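Local coordinates for putative ArsC family related protein (Bacteroides fragilis, PDB 3GKX), which is of unknown function but belongs to the ArsC family of thioredoxin-like proteins, and may therefore act as a thiol-based reductase related to arsenate reductase, at residues Leu55-Phe60 with Met80-Gln85. Sequence-based numbering, arbitrary orientation.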
ATOM      1  N   LEU B  55      -1.093   2.223   1.077  1.00 17.64           N
ATOM      2  CA  LEU B  55       0.132   2.351   0.289  1.00 18.41           C
ATOM      3  C   LEU B  55       1.422   2.126   1.068  1.00 19.13           C
ATOM      4  O   LEU B  55       1.424   2.340   2.277  1.00 18.74           O
ATOM      5  CB  LEU B  55       0.236   3.735  -0.295  1.00 17.68           C
ATOM      6  CG  LEU B  55      -0.767   4.249  -1.299  1.00 18.77           C
ATOM      7  CD1 LEU B  55      -0.455   5.737  -1.475  1.00 14.62           C
ATOM      8  CD2 LEU B  55      -0.649   3.458  -2.613  1.00 18.10           C
ATOM      9  N   PRO B  56       2.536   1.718   0.361  1.00 19.21           N
ATOM     10  CA  PRO B  56       3.847   1.678   0.982  1.00 18.96           C
ATOM     11  C   PRO B  56       4.283   3.041   1.527  1.00 19.52           C
ATOM     12  O   PRO B  56       3.911   4.105   1.008  1.00 18.91           O
ATOM     13  CB  PRO B  56       4.787   1.212  -0.176  1.00 19.91           C
ATOM     14  CG  PRO B  56       3.896   0.513  -1.140  1.00 18.76           C
ATOM     15  CD  PRO B  56       2.592   1.263  -1.045  1.00 18.61           C
ATOM     16  N   VAL B  57       5.070   3.011   2.582  1.00 20.33           N
ATOM     17  CA  VAL B  57       5.417   4.234   3.234  1.00 21.63           C
ATOM     18  C   VAL B  57       6.269   5.080   2.327  1.00 22.68           C
ATOM     19  O   VAL B  57       6.184   6.309   2.400  1.00 22.45           O
ATOM     20  CB  VAL B  57       6.143   3.995   4.548  1.00 22.60           C
ATOM     21  CG1 VAL B  57       6.556   5.360   5.177  1.00 22.17           C
ATOM     22  CG2 VAL B  57       5.217   3.200   5.481  1.00 22.45           C
ATOM     23  N   LYS B  58       7.066   4.445   1.457  1.00 23.04           N
ATOM     24  CA  LYS B  58       7.836   5.231   0.467  1.00 23.78           C
ATOM     25  C   LYS B  58       6.975   6.099  -0.458  1.00 23.29           C
ATOM     26  O   LYS B  58       7.442   7.137  -0.912  1.00 22.43           O
ATOM     27  CB  LYS B  58       8.841   4.368  -0.305  1.00 24.45           C
ATOM     28  CG  LYS B  58       8.262   3.148  -0.941  1.00 25.71           C
ATOM     29  CD  LYS B  58       9.369   2.348  -1.573  1.00 27.49           C
ATOM     30  CE  LYS B  58       8.821   1.141  -2.306  1.00 26.15           C
ATOM     31  NZ  LYS B  58       7.888   0.378  -1.487  1.00 25.19           N
ATOM     32  N   LYS B  59       5.712   5.705  -0.686  1.00 23.00           N
ATOM     33  CA  LYS B  59       4.793   6.466  -1.548  1.00 22.46           C
ATOM     34  C   LYS B  59       4.378   7.799  -0.936  1.00 22.24           C
ATOM     35  O   LYS B  59       3.753   8.631  -1.595  1.00 22.68           O
ATOM     36  CB  LYS B  59       3.528   5.670  -1.898  1.00 23.23           C
ATOM     37  CG  LYS B  59       3.708   4.408  -2.766  1.00 23.24           C
ATOM     38  CD  LYS B  59       4.425   4.720  -4.038  1.00 27.45           C
ATOM     39  CE  LYS B  59       3.738   4.114  -5.238  1.00 29.03           C
ATOM     40  NZ  LYS B  59       4.320   4.768  -6.480  1.00 32.39           N
ATOM     41  N   PHE B  60       4.705   7.995   0.328  1.00 21.34           N
ATOM     42  CA  PHE B  60       4.418   9.267   0.998  1.00 21.11           C
ATOM     43  C   PHE B  60       5.579  10.228   0.885  1.00 21.25           C
ATOM     44  O   PHE B  60       5.569  11.280   1.526  1.00 22.15           O
ATOM     45  CB  PHE B  60       4.091   9.037   2.467  1.00 20.62           C
ATOM     46  CG  PHE B  60       2.659   8.633   2.699  1.00 22.65           C
ATOM     47  CD1 PHE B  60       1.757   9.521   3.313  1.00 22.41           C
ATOM     48  CD2 PHE B  60       2.195   7.374   2.270  1.00 20.48           C
ATOM     49  CE1 PHE B  60       0.406   9.147   3.523  1.00 22.44           C
ATOM     50  CE2 PHE B  60       0.876   7.016   2.473  1.00 22.10           C
ATOM     51  CZ  PHE B  60      -0.019   7.906   3.106  1.00 22.45           C
HETATM   52  N   MSE B  80      15.973   1.799   5.506  1.00 23.47           N
HETATM   53  CA  MSE B  80      15.181   2.308   6.613  1.00 23.89           C
HETATM   54  C   MSE B  80      13.939   1.482   6.893  1.00 23.23           C
HETATM   55  O   MSE B  80      13.250   1.001   5.977  1.00 23.15           O
HETATM   56  CB  MSE B  80      14.759   3.739   6.340  1.00 24.46           C
HETATM   57  CG  MSE B  80      15.901   4.591   5.810  1.00 27.25           C
HETATM   58 SE   MSE B  80      15.464   6.448   6.103  0.75 32.64          SE
HETATM   59  CE  MSE B  80      14.120   6.759   4.753  1.00 30.82           C
ATOM     60  N   THR B  81      13.649   1.342   8.178  1.00 22.30           N
ATOM     61  CA  THR B  81      12.473   0.633   8.601  1.00 21.59           C
ATOM     62  C   THR B  81      11.318   1.624   8.502  1.00 21.69           C
ATOM     63  O   THR B  81      11.536   2.841   8.419  1.00 20.89           O
ATOM     64  CB  THR B  81      12.644   0.145  10.053  1.00 22.19           C
ATOM     65  OG1 THR B  81      12.730   1.289  10.921  1.00 20.97           O
ATOM     66  CG2 THR B  81      13.923  -0.722  10.213  1.00 19.09           C
ATOM     67  N   GLU B  82      10.102   1.096   8.515  1.00 21.31           N
ATOM     68  CA  GLU B  82       8.889   1.899   8.537  1.00 21.78           C
ATOM     69  C   GLU B  82       8.944   2.908   9.681  1.00 21.19           C
ATOM     70  O   GLU B  82       8.696   4.088   9.446  1.00 21.94           O
ATOM     71  CB  GLU B  82       7.653   1.009   8.693  1.00 21.02           C
ATOM     72  CG  GLU B  82       6.342   1.762   8.631  1.00 24.06           C
ATOM     73  CD  GLU B  82       5.134   0.911   9.047  1.00 25.46           C
ATOM     74  OE1 GLU B  82       4.917  -0.175   8.470  1.00 22.21           O
ATOM     75  OE2 GLU B  82       4.414   1.332   9.973  1.00 27.06           O
ATOM     76  N   GLU B  83       9.220   2.445  10.909  1.00 20.57           N
ATOM     77  CA  GLU B  83       9.430   3.350  12.057  1.00 20.92           C
ATOM     78  C   GLU B  83      10.358   4.515  11.665  1.00 20.05           C
ATOM     79  O   GLU B  83       9.969   5.674  11.797  1.00 20.09           O
ATOM     80  CB  GLU B  83      10.010   2.643  13.296  1.00 20.96           C
ATOM     81  CG  GLU B  83       9.049   1.737  14.089  1.00 25.18           C
ATOM     82  CD  GLU B  83       7.750   2.431  14.577  1.00 30.17           C
ATOM     83  OE1 GLU B  83       7.807   3.592  15.081  1.00 31.13           O
ATOM     84  OE2 GLU B  83       6.662   1.793  14.478  1.00 29.39           O
ATOM     85  N   GLU B  84      11.549   4.206  11.152  1.00 18.82           N
ATOM     86  CA  GLU B  84      12.507   5.260  10.752  1.00 19.10           C
ATOM     87  C   GLU B  84      11.999   6.183   9.626  1.00 19.49           C
ATOM     88  O   GLU B  84      12.108   7.415   9.725  1.00 19.77           O
ATOM     89  CB  GLU B  84      13.864   4.674  10.404  1.00 18.50           C
ATOM     90  CG  GLU B  84      14.459   3.843  11.529  1.00 19.15           C
ATOM     91  CD  GLU B  84      15.666   3.039  11.089  1.00 20.87           C
ATOM     92  OE1 GLU B  84      15.769   2.712   9.884  1.00 18.28           O
ATOM     93  OE2 GLU B  84      16.538   2.749  11.954  1.00 24.29           O
ATOM     94  N   GLN B  85      11.459   5.587   8.560  1.00 19.58           N
ATOM     95  CA  GLN B  85      10.809   6.347   7.486  1.00 19.78           C
ATOM     96  C   GLN B  85       9.700   7.291   7.995  1.00 19.10           C
ATOM     97  O   GLN B  85       9.630   8.430   7.571  1.00 18.93           O
ATOM     98  CB  GLN B  85      10.226   5.403   6.435  1.00 19.91           C
ATOM     99  CG  GLN B  85      11.252   4.778   5.499  1.00 18.92           C
ATOM    100  CD  GLN B  85      10.691   3.587   4.775  1.00 17.13           C
ATOM    101  OE1 GLN B  85       9.505   3.307   4.872  1.00 21.05           O
ATOM    102  NE2 GLN B  85      11.540   2.864   4.051  1.00 16.13           N
TER
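One valine does nearly all the joining: Val57 reaches across to both Glu82 and Gln85, yet no hydrogen bond links the two segments. Its methyls divide the work. CG2 of Val57 lies 3.6 Å from CG of Glu82, the two side chains crossing at about a right angle, so it is the aliphatic part of the glutamate that packs here. Val57 CG1, set anti to the backbone N (chi1 177°), meets Gln85 instead, 3.6 Å from its OE1 and a little farther from its CB. The same amide oxygen comes closer still to the branch point, with Gln85 OE1 3.4 Å from Val57 CB, a van der Waals approach of oxygen to carbon. Gln85 gets there on an extended chain beyond CG, while its NE2 is engaged elsewhere, donating to the carbonyl of Leu77.

The glutamates and glutamine belong to the first turn of helix 82-89, whose start is closed by a capping box. Glu84 N donates to Thr81 OG1 at 3.2 Å, and Thr81 N returns a bond to Glu84 OE1 at 3.0 Å, approaching that carboxylate from above its plane. On the other side of the contact, residues 57-60 form a 3-10 turn in the loop following helix 43-53. Val57 also touches Ile50 of that helix and Ile86 of helix 82-89, and is thus buried between the two.

The charged ends of Lys58 and Glu82 find their partners across the dimer, each in a salt bridge to the other residue's copy on the second subunit. The chemistry therefore separates by position: van der Waals packing on Val57, part aliphatic and part against an amide oxygen, joins loop to helix within the chain, while the charges of Lys58 and Glu82 pair between subunits.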